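Side-chain contacts in acyl-CoA dehydrogenase (Slackia heliotrinireducens, PDB 4RM7), which belongs to the acyl-CoA dehydrogenase family, in which helical N- and C-terminal domains flank a middle domain built on beta-strands: residues L16-E21 with D51-G56; S33-R36 with L41-E44; S106-P111 with R227-S232; V247-A252 with R360-A365. All blocks are in the same frame, centred on the assembly; numbering follows the deposited sequence. Where two conformers were deposited one is given.

The four contacts illustrate how interaction chemistry follows position in a fold. Contacts 1 and 3 lie at the surface, where a helix side chain reaches a loop and bonds to its backbone: one hydrogen bond from a histidine in contact 1, two hydrogen bonds of a glutamine side-chain amide in contact 3. Contacts 2 and 4 are buried, without hydrogen bonds between their segments; an aromatic ring meets aliphatic groups in each. Helix 43-50 links contacts 1 and 2: contact 2 lies at its start, and contact 1 uses the loop that follows it. Contact 3 uses the loop leading into helix 234-270, and contact 4, centred about 7 Å from the chain centre, uses that helix itself.

Contact 1 (L16-E21 with D51-G56)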
loop_
_atom_site.group_PDB
_atom_site.type_symbol
_atom_site.label_atom_id
_atom_site.label_comp_id
_atom_site.label_asym_id
_atom_site.label_seq_id
_atom_site.Cartn_x
_atom_site.Cartn_y
_atom_site.Cartn_z
ATOM N N LEU A 16 25.914 10.071 -22.589
ATOM C CA LEU A 16 25.998 9.243 -21.403
ATOM C C LEU A 16 27.409 8.767 -21.155
ATOM O O LEU A 16 27.873 8.768 -20.015
ATOM C CB LEU A 16 25.085 8.039 -21.529
ATOM C CG LEU A 16 23.727 8.247 -20.922
ATOM C CD1 LEU A 16 22.879 7.097 -21.344
ATOM C CD2 LEU A 16 23.887 8.281 -19.427
ATOM N N ASN A 17 28.086 8.351 -22.222
ATOM C CA ASN A 17 29.452 7.857 -22.089
ATOM C C ASN A 17 30.341 8.940 -21.504
ATOM O O ASN A 17 31.142 8.678 -20.601
ATOM C CB ASN A 17 30.015 7.397 -23.430
ATOM C CG ASN A 17 29.284 6.202 -23.999
ATOM O OD1 ASN A 17 28.607 5.467 -23.279
ATOM N ND2 ASN A 17 29.431 5.994 -25.308
ATOM N N HIS A 18 30.188 10.158 -22.018
ATOM C CA HIS A 18 30.984 11.290 -21.562
ATOM C C HIS A 18 30.697 11.611 -20.102
ATOM O O HIS A 18 31.615 11.826 -19.311
ATOM C CB HIS A 18 30.721 12.517 -22.431
ATOM C CG HIS A 18 31.033 12.306 -23.878
ATOM N ND1 HIS A 18 30.780 13.262 -24.845
ATOM C CD2 HIS A 18 31.577 11.252 -24.532
ATOM C CE1 HIS A 18 31.158 12.804 -26.021
ATOM N NE2 HIS A 18 31.649 11.586 -25.864
ATOM N N VAL A 19 29.420 11.623 -19.740
ATOM C CA VAL A 19 29.029 11.911 -18.367
ATOM C C VAL A 19 29.493 10.811 -17.410
ATOM O O VAL A 19 29.984 11.100 -16.328
ATOM C CB VAL A 19 27.519 12.108 -18.269
ATOM C CG1 VAL A 19 27.085 12.218 -16.813
ATOM C CG2 VAL A 19 27.124 13.360 -19.043
ATOM N N ARG A 20 29.359 9.559 -17.835
ATOM C CA ARG A 20 29.773 8.406 -17.035
ATOM C C ARG A 20 31.289 8.357 -16.808
ATOM O O ARG A 20 31.756 7.914 -15.759
ATOM C CB ARG A 20 29.297 7.109 -17.707
ATOM C CG ARG A 20 29.770 5.828 -17.048
ATOM C CD ARG A 20 29.001 4.599 -17.555
ATOM N NE ARG A 20 28.745 4.627 -18.998
ATOM C CZ ARG A 20 27.532 4.713 -19.544
ATOM N NH1 ARG A 20 26.440 4.769 -18.777
ATOM N NH2 ARG A 20 27.413 4.735 -20.863
ATOM N N GLU A 21 32.059 8.808 -17.787
ATOM C CA GLU A 21 33.508 8.842 -17.640
ATOM C C GLU A 21 33.887 9.963 -16.648
ATOM O O GLU A 21 34.769 9.796 -15.816
ATOM C CB GLU A 21 34.175 9.015 -19.013
ATOM C CG GLU A 21 35.531 9.661 -19.000
ATOM C CD GLU A 21 36.269 9.500 -20.325
ATOM O OE1 GLU A 21 36.057 8.459 -21.000
ATOM O OE2 GLU A 21 37.061 10.412 -20.682
ATOM N N ASP A 51 32.999 22.037 -18.269
ATOM C CA ASP A 51 33.958 21.842 -19.342
ATOM C C ASP A 51 33.667 20.565 -20.088
ATOM O O ASP A 51 34.369 20.215 -21.016
ATOM C CB ASP A 51 35.377 21.792 -18.798
ATOM C CG ASP A 51 35.915 23.149 -18.461
ATOM O OD1 ASP A 51 35.367 24.141 -18.960
ATOM O OD2 ASP A 51 36.879 23.223 -17.685
ATOM N N LEU A 52 32.619 19.872 -19.677
ATOM C CA LEU A 52 32.292 18.576 -20.232
ATOM C C LEU A 52 31.921 18.657 -21.693
ATOM O O LEU A 52 31.369 19.646 -22.145
ATOM C CB LEU A 52 31.121 17.974 -19.482
ATOM C CG LEU A 52 31.447 16.944 -18.417
ATOM C CD1 LEU A 52 30.175 16.511 -17.724
ATOM C CD2 LEU A 52 32.151 15.763 -19.041
ATOM N N ASP A 53 32.229 17.609 -22.435
ATOM C CA ASP A 53 31.787 17.548 -23.805
ATOM C C ASP A 53 30.411 16.937 -23.788
ATOM O O ASP A 53 30.253 15.758 -23.562
ATOM C CB ASP A 53 32.714 16.675 -24.642
ATOM C CG ASP A 53 32.239 16.529 -26.073
ATOM O OD1 ASP A 53 32.686 15.607 -26.769
ATOM O OD2 ASP A 53 31.415 17.340 -26.511
ATOM N N PHE A 54 29.419 17.751 -24.085
ATOM C CA PHE A 54 28.045 17.343 -23.973
ATOM C C PHE A 54 27.536 16.841 -25.302
ATOM O O PHE A 54 26.355 16.632 -25.474
ATOM C CB PHE A 54 27.186 18.472 -23.426
ATOM C CG PHE A 54 27.370 18.707 -21.960
ATOM C CD1 PHE A 54 26.943 17.781 -21.046
ATOM C CD2 PHE A 54 27.971 19.850 -21.504
ATOM C CE1 PHE A 54 27.110 17.993 -19.700
ATOM C CE2 PHE A 54 28.146 20.067 -20.162
ATOM C CZ PHE A 54 27.714 19.137 -19.258
ATOM N N ASN A 55 28.447 16.662 -26.243
ATOM C CA ASN A 55 28.114 16.089 -27.531
ATOM C C ASN A 55 27.091 16.913 -28.264
ATOM O O ASN A 55 26.227 16.386 -28.932
ATOM C CB ASN A 55 27.603 14.668 -27.362
ATOM C CG ASN A 55 27.752 13.845 -28.614
ATOM O OD1 ASN A 55 28.671 14.047 -29.393
ATOM N ND2 ASN A 55 26.855 12.904 -28.806
ATOM N N GLY A 56 27.195 18.219 -28.111
ATOM C CA GLY A 56 26.437 19.154 -28.908
ATOM C C GLY A 56 25.041 19.392 -28.407
ATOM O O GLY A 56 24.304 20.173 -28.972
#
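His-18 and Asp-53 form the polar centre of this surface contact, in which helix 10-26 meets the loop that follows helix 43-50. In one of its two modelled conformers, His-18 turns the edge of its imidazole to the loop, and ND1 donates to the main-chain O of Asp-53 at 2.9 Å. The acceptor lies close to the ring plane, as suits an imidazole N-H, but the donor stands 39° out of the carbonyl plane, and the bond is somewhat bent at the hydrogen. The Asp-53 carboxylate lies near the same end of the ring, with OD1 3.3 Å from CE1 of His-18 and its plane turned 30° from that of the ring. Nearby, Leu-52 brings CD2 to 4.0 Å from the main-chain O of His-18, while CB of Asn-55 approaches CE1 of His-18 obliquely.

A second shell sets these groups in place. Leu-52 also packs on Tyr-22, one turn further along the helix, and ND2 of Asn-55 bonds to the main-chain O of Asp-11, so the loop is held to helix 10-26 at more than one level. On the helix, Val-19 faces helix 70-84, leaving its neighbour His-18 for the loop. With its CG anti to the backbone N (chi1 177°), Asp-53 sends OD2 forward to the main-chain N of Asn-55 at 3.1 Å, closing an Asx turn.

Contact 2 (S33-R36 with L41-E44)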
loop_
_atom_site.group_PDB
_atom_site.type_symbol
_atom_site.label_atom_id
_atom_site.label_comp_id
_atom_site.label_asym_id
_atom_site.label_seq_id
_atom_site.Cartn_x
_atom_site.Cartn_y
_atom_site.Cartn_z
ATOM N N SER A 33 32.083 10.854 0.226
ATOM C CA SER A 33 31.991 10.912 1.677
ATOM C C SER A 33 32.558 12.215 2.226
ATOM O O SER A 33 31.966 12.841 3.104
ATOM C CB SER A 33 32.708 9.732 2.303
ATOM O OG SER A 33 32.454 9.711 3.685
ATOM N N LYS A 34 33.695 12.636 1.694
ATOM C CA LYS A 34 34.309 13.867 2.157
ATOM C C LYS A 34 33.487 15.063 1.728
ATOM O O LYS A 34 33.343 16.017 2.481
ATOM C CB LYS A 34 35.748 13.996 1.635
ATOM C CG LYS A 34 36.348 15.406 1.769
ATOM C CD LYS A 34 37.791 15.455 1.279
ATOM C CE LYS A 34 38.310 16.880 1.250
ATOM N NZ LYS A 34 38.362 17.482 2.625
ATOM N N TRP A 35 32.949 15.019 0.513
ATOM C CA TRP A 35 32.257 16.185 -0.030
ATOM C C TRP A 35 30.910 16.369 0.662
ATOM O O TRP A 35 30.449 17.496 0.831
ATOM C CB TRP A 35 32.098 16.058 -1.551
ATOM C CG TRP A 35 33.424 16.041 -2.243
ATOM C CD1 TRP A 35 34.597 16.534 -1.753
ATOM C CD2 TRP A 35 33.731 15.479 -3.528
ATOM N NE1 TRP A 35 35.608 16.328 -2.655
ATOM C CE2 TRP A 35 35.109 15.679 -3.751
ATOM C CE3 TRP A 35 32.979 14.828 -4.511
ATOM C CZ2 TRP A 35 35.750 15.252 -4.911
ATOM C CZ3 TRP A 35 33.616 14.411 -5.671
ATOM C CH2 TRP A 35 34.988 14.625 -5.858
ATOM N N ARG A 36 30.297 15.258 1.068
ATOM C CA ARG A 36 29.103 15.293 1.912
ATOM C C ARG A 36 29.428 16.037 3.202
ATOM O O ARG A 36 28.643 16.851 3.679
ATOM C CB ARG A 36 28.599 13.877 2.227
ATOM C CG ARG A 36 27.458 13.406 1.343
ATOM C CD ARG A 36 26.764 12.175 1.914
ATOM N NE ARG A 36 27.060 10.955 1.157
ATOM C CZ ARG A 36 26.224 10.380 0.289
ATOM N NH1 ARG A 36 25.024 10.911 0.059
ATOM N NH2 ARG A 36 26.584 9.267 -0.354
ATOM N N LEU A 41 31.271 20.687 -3.466
ATOM C CA LEU A 41 32.244 20.053 -4.341
ATOM C C LEU A 41 33.436 20.976 -4.600
ATOM O O LEU A 41 33.289 22.208 -4.611
ATOM C CB LEU A 41 31.580 19.649 -5.658
ATOM C CG LEU A 41 30.364 18.729 -5.605
ATOM C CD1 LEU A 41 29.827 18.512 -7.007
ATOM C CD2 LEU A 41 30.720 17.401 -4.970
ATOM N N PRO A 42 34.624 20.384 -4.813
ATOM C CA PRO A 42 35.833 21.179 -5.061
ATOM C C PRO A 42 35.752 21.920 -6.384
ATOM O O PRO A 42 35.043 21.462 -7.287
ATOM C CB PRO A 42 36.961 20.132 -5.104
ATOM C CG PRO A 42 36.365 18.858 -4.592
ATOM C CD PRO A 42 34.891 18.936 -4.867
ATOM N N ASP A 43 36.483 23.025 -6.493
ATOM C CA ASP A 43 36.503 23.849 -7.697
ATOM C C ASP A 43 36.792 23.020 -8.940
ATOM O O ASP A 43 36.182 23.224 -9.988
ATOM C CB ASP A 43 37.554 24.965 -7.590
ATOM C CG ASP A 43 37.316 25.909 -6.415
ATOM O OD1 ASP A 43 36.187 25.976 -5.888
ATOM O OD2 ASP A 43 38.275 26.611 -6.029
ATOM N N GLU A 44 37.731 22.092 -8.815
ATOM C CA GLU A 44 38.167 21.281 -9.942
ATOM C C GLU A 44 37.027 20.426 -10.503
ATOM O O GLU A 44 36.870 20.291 -11.716
ATOM C CB GLU A 44 39.333 20.386 -9.530
ATOM C CG GLU A 44 39.830 19.519 -10.660
ATOM C CD GLU A 44 40.589 18.302 -10.175
ATOM O OE1 GLU A 44 40.737 18.147 -8.942
ATOM O OE2 GLU A 44 41.028 17.498 -11.029
#
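Trp-35 lays one face of its indole against the pyrrolidine of Pro-42, and this is the close-packed side of the contact. CD of Pro-42 stands 3.6 Å from the centroid of the five-membered ring of Trp-35 and only 20° off its normal, the geometry of a CH-pi interaction. CG of the same proline sits by the NE1-CE2 bond, 3.5 Å from CE2 of Trp-35. Leu-41 works on the benzene half: its CD2 comes obliquely to 3.5 Å from CE3 of Trp-35. Because CG of Leu-41 is anti to its carbonyl carbon (chi1 -57°), a residue whose first bond does not face the tryptophan still delivers a methyl group to it.

The arrangement closes the short connection between two consecutive helices of the N-terminal helical domain. Trp-35 belongs to helix 29-38, and Pro-42 occupies the N-cap position of helix 43-50, so this CH-pi contact joins the end of one helix to the start of the next. Val-45 and Val-46 of the second helix extend the apolar cluster, touching Trp-35 and Leu-41 respectively.

Away from the indole the contact becomes looser and more polar. Pro-42 is partly exposed, and beyond it the solvent-facing Asp-43 forms a salt bridge through OD1 with NH2 of Arg-121. That same NH2 also bonds to the main-chain O of Leu-41.

Contact 3 (S106-P111 with R227-S232); sequences SAQTSP and RLKGSS
Gln-108 spans the contact with its terminal amide, and the residues around it in helix 106-119 show how it is presented. The segment starts at Ser-106, whose main-chain O receives the N of Ser-110 at 2.8 Å and also OG1 of Thr-109 at 3.3 Å. Two residues on, Gln-108 leaves the first turn of the helix; its own backbone N bonds to OG of Ser-105. The side chain runs extended beyond CG (chi2 -178°), carrying the amide out to the loop between strand 212-221 and helix 234-270. There NE2 of Gln-108 donates to the main-chain O of Arg-227 at 3.0 Å, with the acceptor almost exactly in the amide plane. OE1 of Gln-108 accepts from the main-chain N of Lys-229 at 3.2 Å along a fairly straight path (160°). CA of Leu-228 lies between these bonds, 3.6 Å from OE1 of Gln-108, and its CD2 3.8 Å from OE1 at the side. The next residue, Thr-109, turns its side chain to Leu-100 and Ala-104, and the helix kinks at Pro-111.

Leu-228 uses its own backbone for bonds with Phe-187 of strand 184-191, so adjoining peptide groups of this loop serve the middle-domain sheet and helix 106-119. The glutamine thus pairs with the loop much as a neighbouring strand would. Its donor and acceptor match the loop's main-chain O and N, consistent with the modelled amide orientation.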
loop_
_atom_site.group_PDB
_atom_site.type_symbol
_atom_site.label_atom_id
_atom_site.label_comp_id
_atom_site.label_asym_id
_atom_site.label_seq_id
_atom_site.Cartn_x
_atom_site.Cartn_y
_atom_site.Cartn_z
ATOM N N SER A 106 20.215 40.481 -21.483
ATOM C CA SER A 106 21.462 39.824 -21.830
ATOM C C SER A 106 22.628 40.481 -21.102
ATOM O O SER A 106 23.500 39.797 -20.567
ATOM C CB SER A 106 21.669 39.866 -23.335
ATOM O OG SER A 106 20.491 39.429 -23.988
ATOM N N ALA A 107 22.628 41.808 -21.064
ATOM C CA ALA A 107 23.671 42.542 -20.364
ATOM C C ALA A 107 23.687 42.186 -18.875
ATOM O O ALA A 107 24.754 42.066 -18.280
ATOM C CB ALA A 107 23.491 44.041 -20.553
ATOM N N GLN A 108 22.512 42.009 -18.280
ATOM C CA GLN A 108 22.429 41.643 -16.867
ATOM C C GLN A 108 22.923 40.220 -16.585
ATOM O O GLN A 108 23.498 39.959 -15.525
ATOM C CB GLN A 108 20.996 41.780 -16.356
ATOM C CG GLN A 108 20.576 43.198 -16.024
ATOM C CD GLN A 108 19.159 43.266 -15.467
ATOM O OE1 GLN A 108 18.269 42.531 -15.904
ATOM N NE2 GLN A 108 18.947 44.142 -14.491
ATOM N N THR A 109 22.697 39.301 -17.521
ATOM C CA THR A 109 23.028 37.899 -17.284
ATOM C C THR A 109 24.438 37.538 -17.753
ATOM O O THR A 109 25.039 36.588 -17.255
ATOM C CB THR A 109 22.030 36.959 -17.975
ATOM O OG1 THR A 109 22.226 37.021 -19.390
ATOM C CG2 THR A 109 20.607 37.359 -17.653
ATOM N N SER A 110 24.958 38.297 -18.709
ATOM C CA SER A 110 26.275 38.024 -19.269
ATOM C C SER A 110 27.361 37.807 -18.205
ATOM O O SER A 110 28.084 36.813 -18.277
ATOM C CB SER A 110 26.688 39.146 -20.218
ATOM O OG SER A 110 28.029 38.975 -20.637
ATOM N N PRO A 111 27.480 38.716 -17.211
ATOM C CA PRO A 111 28.528 38.464 -16.210
ATOM C C PRO A 111 28.371 37.132 -15.489
ATOM O O PRO A 111 29.349 36.422 -15.273
ATOM C CB PRO A 111 28.367 39.631 -15.222
ATOM C CG PRO A 111 27.052 40.267 -15.545
ATOM C CD PRO A 111 26.849 40.031 -17.003
ATOM N N ARG A 227 16.887 45.749 -10.105
ATOM C CA ARG A 227 15.683 45.077 -10.596
ATOM C C ARG A 227 15.942 44.426 -11.952
ATOM O O ARG A 227 16.560 45.034 -12.834
ATOM C CB ARG A 227 14.512 46.050 -10.708
ATOM C CG ARG A 227 13.171 45.370 -10.903
ATOM C CD ARG A 227 12.251 46.186 -11.788
ATOM N NE ARG A 227 12.065 47.551 -11.302
ATOM C CZ ARG A 227 11.151 47.903 -10.405
ATOM N NH1 ARG A 227 11.046 49.169 -10.019
ATOM N NH2 ARG A 227 10.342 46.979 -9.889
ATOM N N LEU A 228 15.480 43.189 -12.112
ATOM C CA LEU A 228 15.664 42.483 -13.368
ATOM C C LEU A 228 14.710 43.045 -14.412
ATOM O O LEU A 228 13.505 43.116 -14.183
ATOM C CB LEU A 228 15.445 40.979 -13.196
ATOM C CG LEU A 228 16.469 40.135 -12.422
ATOM C CD1 LEU A 228 16.328 38.650 -12.794
ATOM C CD2 LEU A 228 17.895 40.626 -12.644
ATOM N N LYS A 229 15.269 43.459 -15.545
ATOM C CA LYS A 229 14.497 43.991 -16.660
ATOM C C LYS A 229 14.575 43.016 -17.820
ATOM O O LYS A 229 15.482 43.110 -18.644
ATOM C CB LYS A 229 15.031 45.362 -17.080
ATOM C CG LYS A 229 15.546 46.206 -15.917
ATOM C CD LYS A 229 15.693 47.672 -16.298
ATOM C CE LYS A 229 14.325 48.345 -16.467
ATOM N NZ LYS A 229 14.368 49.617 -17.264
ATOM N N GLY A 230 13.638 42.072 -17.882
ATOM C CA GLY A 230 13.736 40.995 -18.853
ATOM C C GLY A 230 12.552 40.823 -19.780
ATOM O O GLY A 230 11.547 41.531 -19.670
ATOM N N SER A 231 12.683 39.871 -20.703
ATOM C CA SER A 231 11.612 39.532 -21.636
ATOM C C SER A 231 10.425 38.916 -20.893
ATOM O O SER A 231 9.272 39.295 -21.119
ATOM C CB SER A 231 12.124 38.571 -22.715
ATOM O OG SER A 231 12.671 37.398 -22.135
ATOM N N SER A 232 10.720 37.977 -19.998
ATOM C CA SER A 232 9.691 37.272 -19.237
ATOM C C SER A 232 9.152 38.090 -18.061
ATOM O O SER A 232 9.884 38.867 -17.428
ATOM C CB SER A 232 10.242 35.942 -18.727
ATOM O OG SER A 232 10.940 35.259 -19.754
#

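Contact 4 (V247-A252 with R360-A365); sequences VFTCAA and RGYQFA
OG1 of Thr-249 is held by two groups, the main-chain O of Gly-245 one turn back in its helix and OD2 of Asp-366 just past the second segment. The residue sits on helix 234-270, one of the long helices of the C-terminal helical bundle characteristic of acyl-CoA dehydrogenases, where the segment 360-365 packs against it. Those two bonds settle the rotation of the threonine: with OG1 engaged, CG2 lies anti to the backbone N and points into the apolar part of the contact. It comes to 3.6 Å from CD1 of Tyr-362 and, more loosely, to 4.3 Å from CB of Ala-365.

Tyr-362 carries the other side. Its ring lies lengthwise along one turn of helix 234-270, with the main-chain O of Thr-249 over one face, 4.2 Å above the plane, and CB of Ala-252 approaching obliquely near the hydroxyl end, 3.9 Å from CZ of Tyr-362. The hydroxyl, deep in the protein, has a polar partner in OE1 of Glu-256, one turn beyond Ala-252, so the hydroxyl is also tied to helix 234-270.

Further support comes from helix 316-341, where NZ of Lys-323 bonds to the main-chain O atoms of Tyr-362 and Ala-365. Within the second segment, the O of Gly-361 accepts from the N of Phe-364 at 2.9 Å and from the N of Ala-365 at 3.2 Å.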
loop_
_atom_site.group_PDB
_atom_site.type_symbol
_atom_site.label_atom_id
_atom_site.label_comp_id
_atom_site.label_asym_id
_atom_site.label_seq_id
_atom_site.Cartn_x
_atom_site.Cartn_y
_atom_site.Cartn_z
ATOM N N VAL A 247 11.207 18.336 -13.097
ATOM C CA VAL A 247 11.787 17.294 -13.933
ATOM C C VAL A 247 13.199 16.950 -13.436
ATOM O O VAL A 247 13.536 15.779 -13.251
ATOM C CB VAL A 247 11.816 17.693 -15.412
ATOM C CG1 VAL A 247 12.323 16.532 -16.244
ATOM C CG2 VAL A 247 10.399 18.099 -15.875
ATOM N N PHE A 248 13.994 17.980 -13.184
ATOM C CA PHE A 248 15.327 17.827 -12.625
ATOM C C PHE A 248 15.324 17.030 -11.337
ATOM O O PHE A 248 16.126 16.116 -11.166
ATOM C CB PHE A 248 15.952 19.193 -12.370
ATOM C CG PHE A 248 16.287 19.934 -13.616
ATOM C CD1 PHE A 248 16.278 19.279 -14.843
ATOM C CD2 PHE A 248 16.607 21.288 -13.573
ATOM C CE1 PHE A 248 16.587 19.962 -15.997
ATOM C CE2 PHE A 248 16.919 21.984 -14.730
ATOM C CZ PHE A 248 16.904 21.329 -15.947
ATOM N N THR A 249 14.418 17.379 -10.435
ATOM C CA THR A 249 14.359 16.726 -9.140
ATOM C C THR A 249 13.976 15.258 -9.277
ATOM O O THR A 249 14.519 14.383 -8.595
ATOM C CB THR A 249 13.376 17.446 -8.223
ATOM O OG1 THR A 249 13.963 18.679 -7.824
ATOM C CG2 THR A 249 13.098 16.637 -6.989
ATOM N N CYS A 250 13.069 14.978 -10.199
ATOM C CA CYS A 250 12.659 13.601 -10.411
ATOM C C CYS A 250 13.770 12.782 -11.077
ATOM O O CYS A 250 13.990 11.625 -10.714
ATOM C CB CYS A 250 11.352 13.554 -11.209
ATOM S SG CYS A 250 9.954 14.182 -10.196
ATOM N N ALA A 251 14.497 13.387 -12.012
ATOM C CA ALA A 251 15.656 12.729 -12.598
ATOM C C ALA A 251 16.714 12.401 -11.523
ATOM O O ALA A 251 17.340 11.337 -11.556
ATOM C CB ALA A 251 16.252 13.597 -13.702
ATOM N N ALA A 252 16.905 13.307 -10.565
ATOM C CA ALA A 252 17.822 13.046 -9.466
ATOM C C ALA A 252 17.311 11.904 -8.603
ATOM O O ALA A 252 18.088 11.050 -8.176
ATOM C CB ALA A 252 18.046 14.317 -8.603
ATOM N N ARG A 360 13.529 10.914 0.434
ATOM C CA ARG A 360 12.443 11.407 1.274
ATOM C C ARG A 360 12.305 12.907 1.129
ATOM O O ARG A 360 11.201 13.425 1.160
ATOM C CB ARG A 360 12.672 11.056 2.745
ATOM C CG ARG A 360 11.527 11.474 3.662
ATOM C CD ARG A 360 10.304 10.603 3.415
ATOM N NE ARG A 360 9.074 11.067 4.081
ATOM C CZ ARG A 360 8.403 12.170 3.751
ATOM N NH1 ARG A 360 8.852 12.965 2.783
ATOM N NH2 ARG A 360 7.295 12.495 4.410
ATOM N N GLY A 361 13.432 13.592 0.967
ATOM C CA GLY A 361 13.459 15.038 0.794
ATOM C C GLY A 361 12.861 15.504 -0.530
ATOM O O GLY A 361 12.235 16.554 -0.623
ATOM N N TYR A 362 13.034 14.707 -1.566
ATOM C CA TYR A 362 12.408 15.002 -2.836
ATOM C C TYR A 362 10.870 15.081 -2.757
ATOM O O TYR A 362 10.233 15.702 -3.592
ATOM C CB TYR A 362 12.851 13.957 -3.854
ATOM C CG TYR A 362 14.321 14.063 -4.209
ATOM C CD1 TYR A 362 14.967 15.298 -4.225
ATOM C CD2 TYR A 362 15.065 12.934 -4.513
ATOM C CE1 TYR A 362 16.306 15.399 -4.554
ATOM C CE2 TYR A 362 16.403 13.026 -4.849
ATOM C CZ TYR A 362 17.017 14.257 -4.873
ATOM O OH TYR A 362 18.347 14.339 -5.205
ATOM N N GLN A 363 10.271 14.482 -1.739
ATOM C CA GLN A 363 8.826 14.578 -1.578
ATOM C C GLN A 363 8.376 15.968 -1.139
ATOM O O GLN A 363 7.186 16.254 -1.199
ATOM C CB GLN A 363 8.332 13.538 -0.591
ATOM C CG GLN A 363 8.435 12.113 -1.114
ATOM C CD GLN A 363 7.798 11.108 -0.162
ATOM O OE1 GLN A 363 8.458 10.197 0.329
ATOM N NE2 GLN A 363 6.507 11.275 0.101
ATOM N N PHE A 364 9.320 16.814 -0.700
ATOM C CA PHE A 364 9.048 18.232 -0.364
ATOM C C PHE A 364 9.526 19.227 -1.407
ATOM O O PHE A 364 8.993 20.328 -1.518
ATOM C CB PHE A 364 9.707 18.642 0.950
ATOM C CG PHE A 364 9.258 17.851 2.111
ATOM C CD1 PHE A 364 8.013 18.063 2.659
ATOM C CD2 PHE A 364 10.079 16.893 2.666
ATOM C CE1 PHE A 364 7.600 17.334 3.744
ATOM C CE2 PHE A 364 9.664 16.165 3.747
ATOM C CZ PHE A 364 8.430 16.380 4.286
ATOM N N ALA A 365 10.559 18.852 -2.142
ATOM C CA ALA A 365 11.191 19.774 -3.072
ATOM C C ALA A 365 10.294 20.017 -4.264
ATOM O O ALA A 365 9.687 19.083 -4.786
ATOM C CB ALA A 365 12.537 19.226 -3.539
#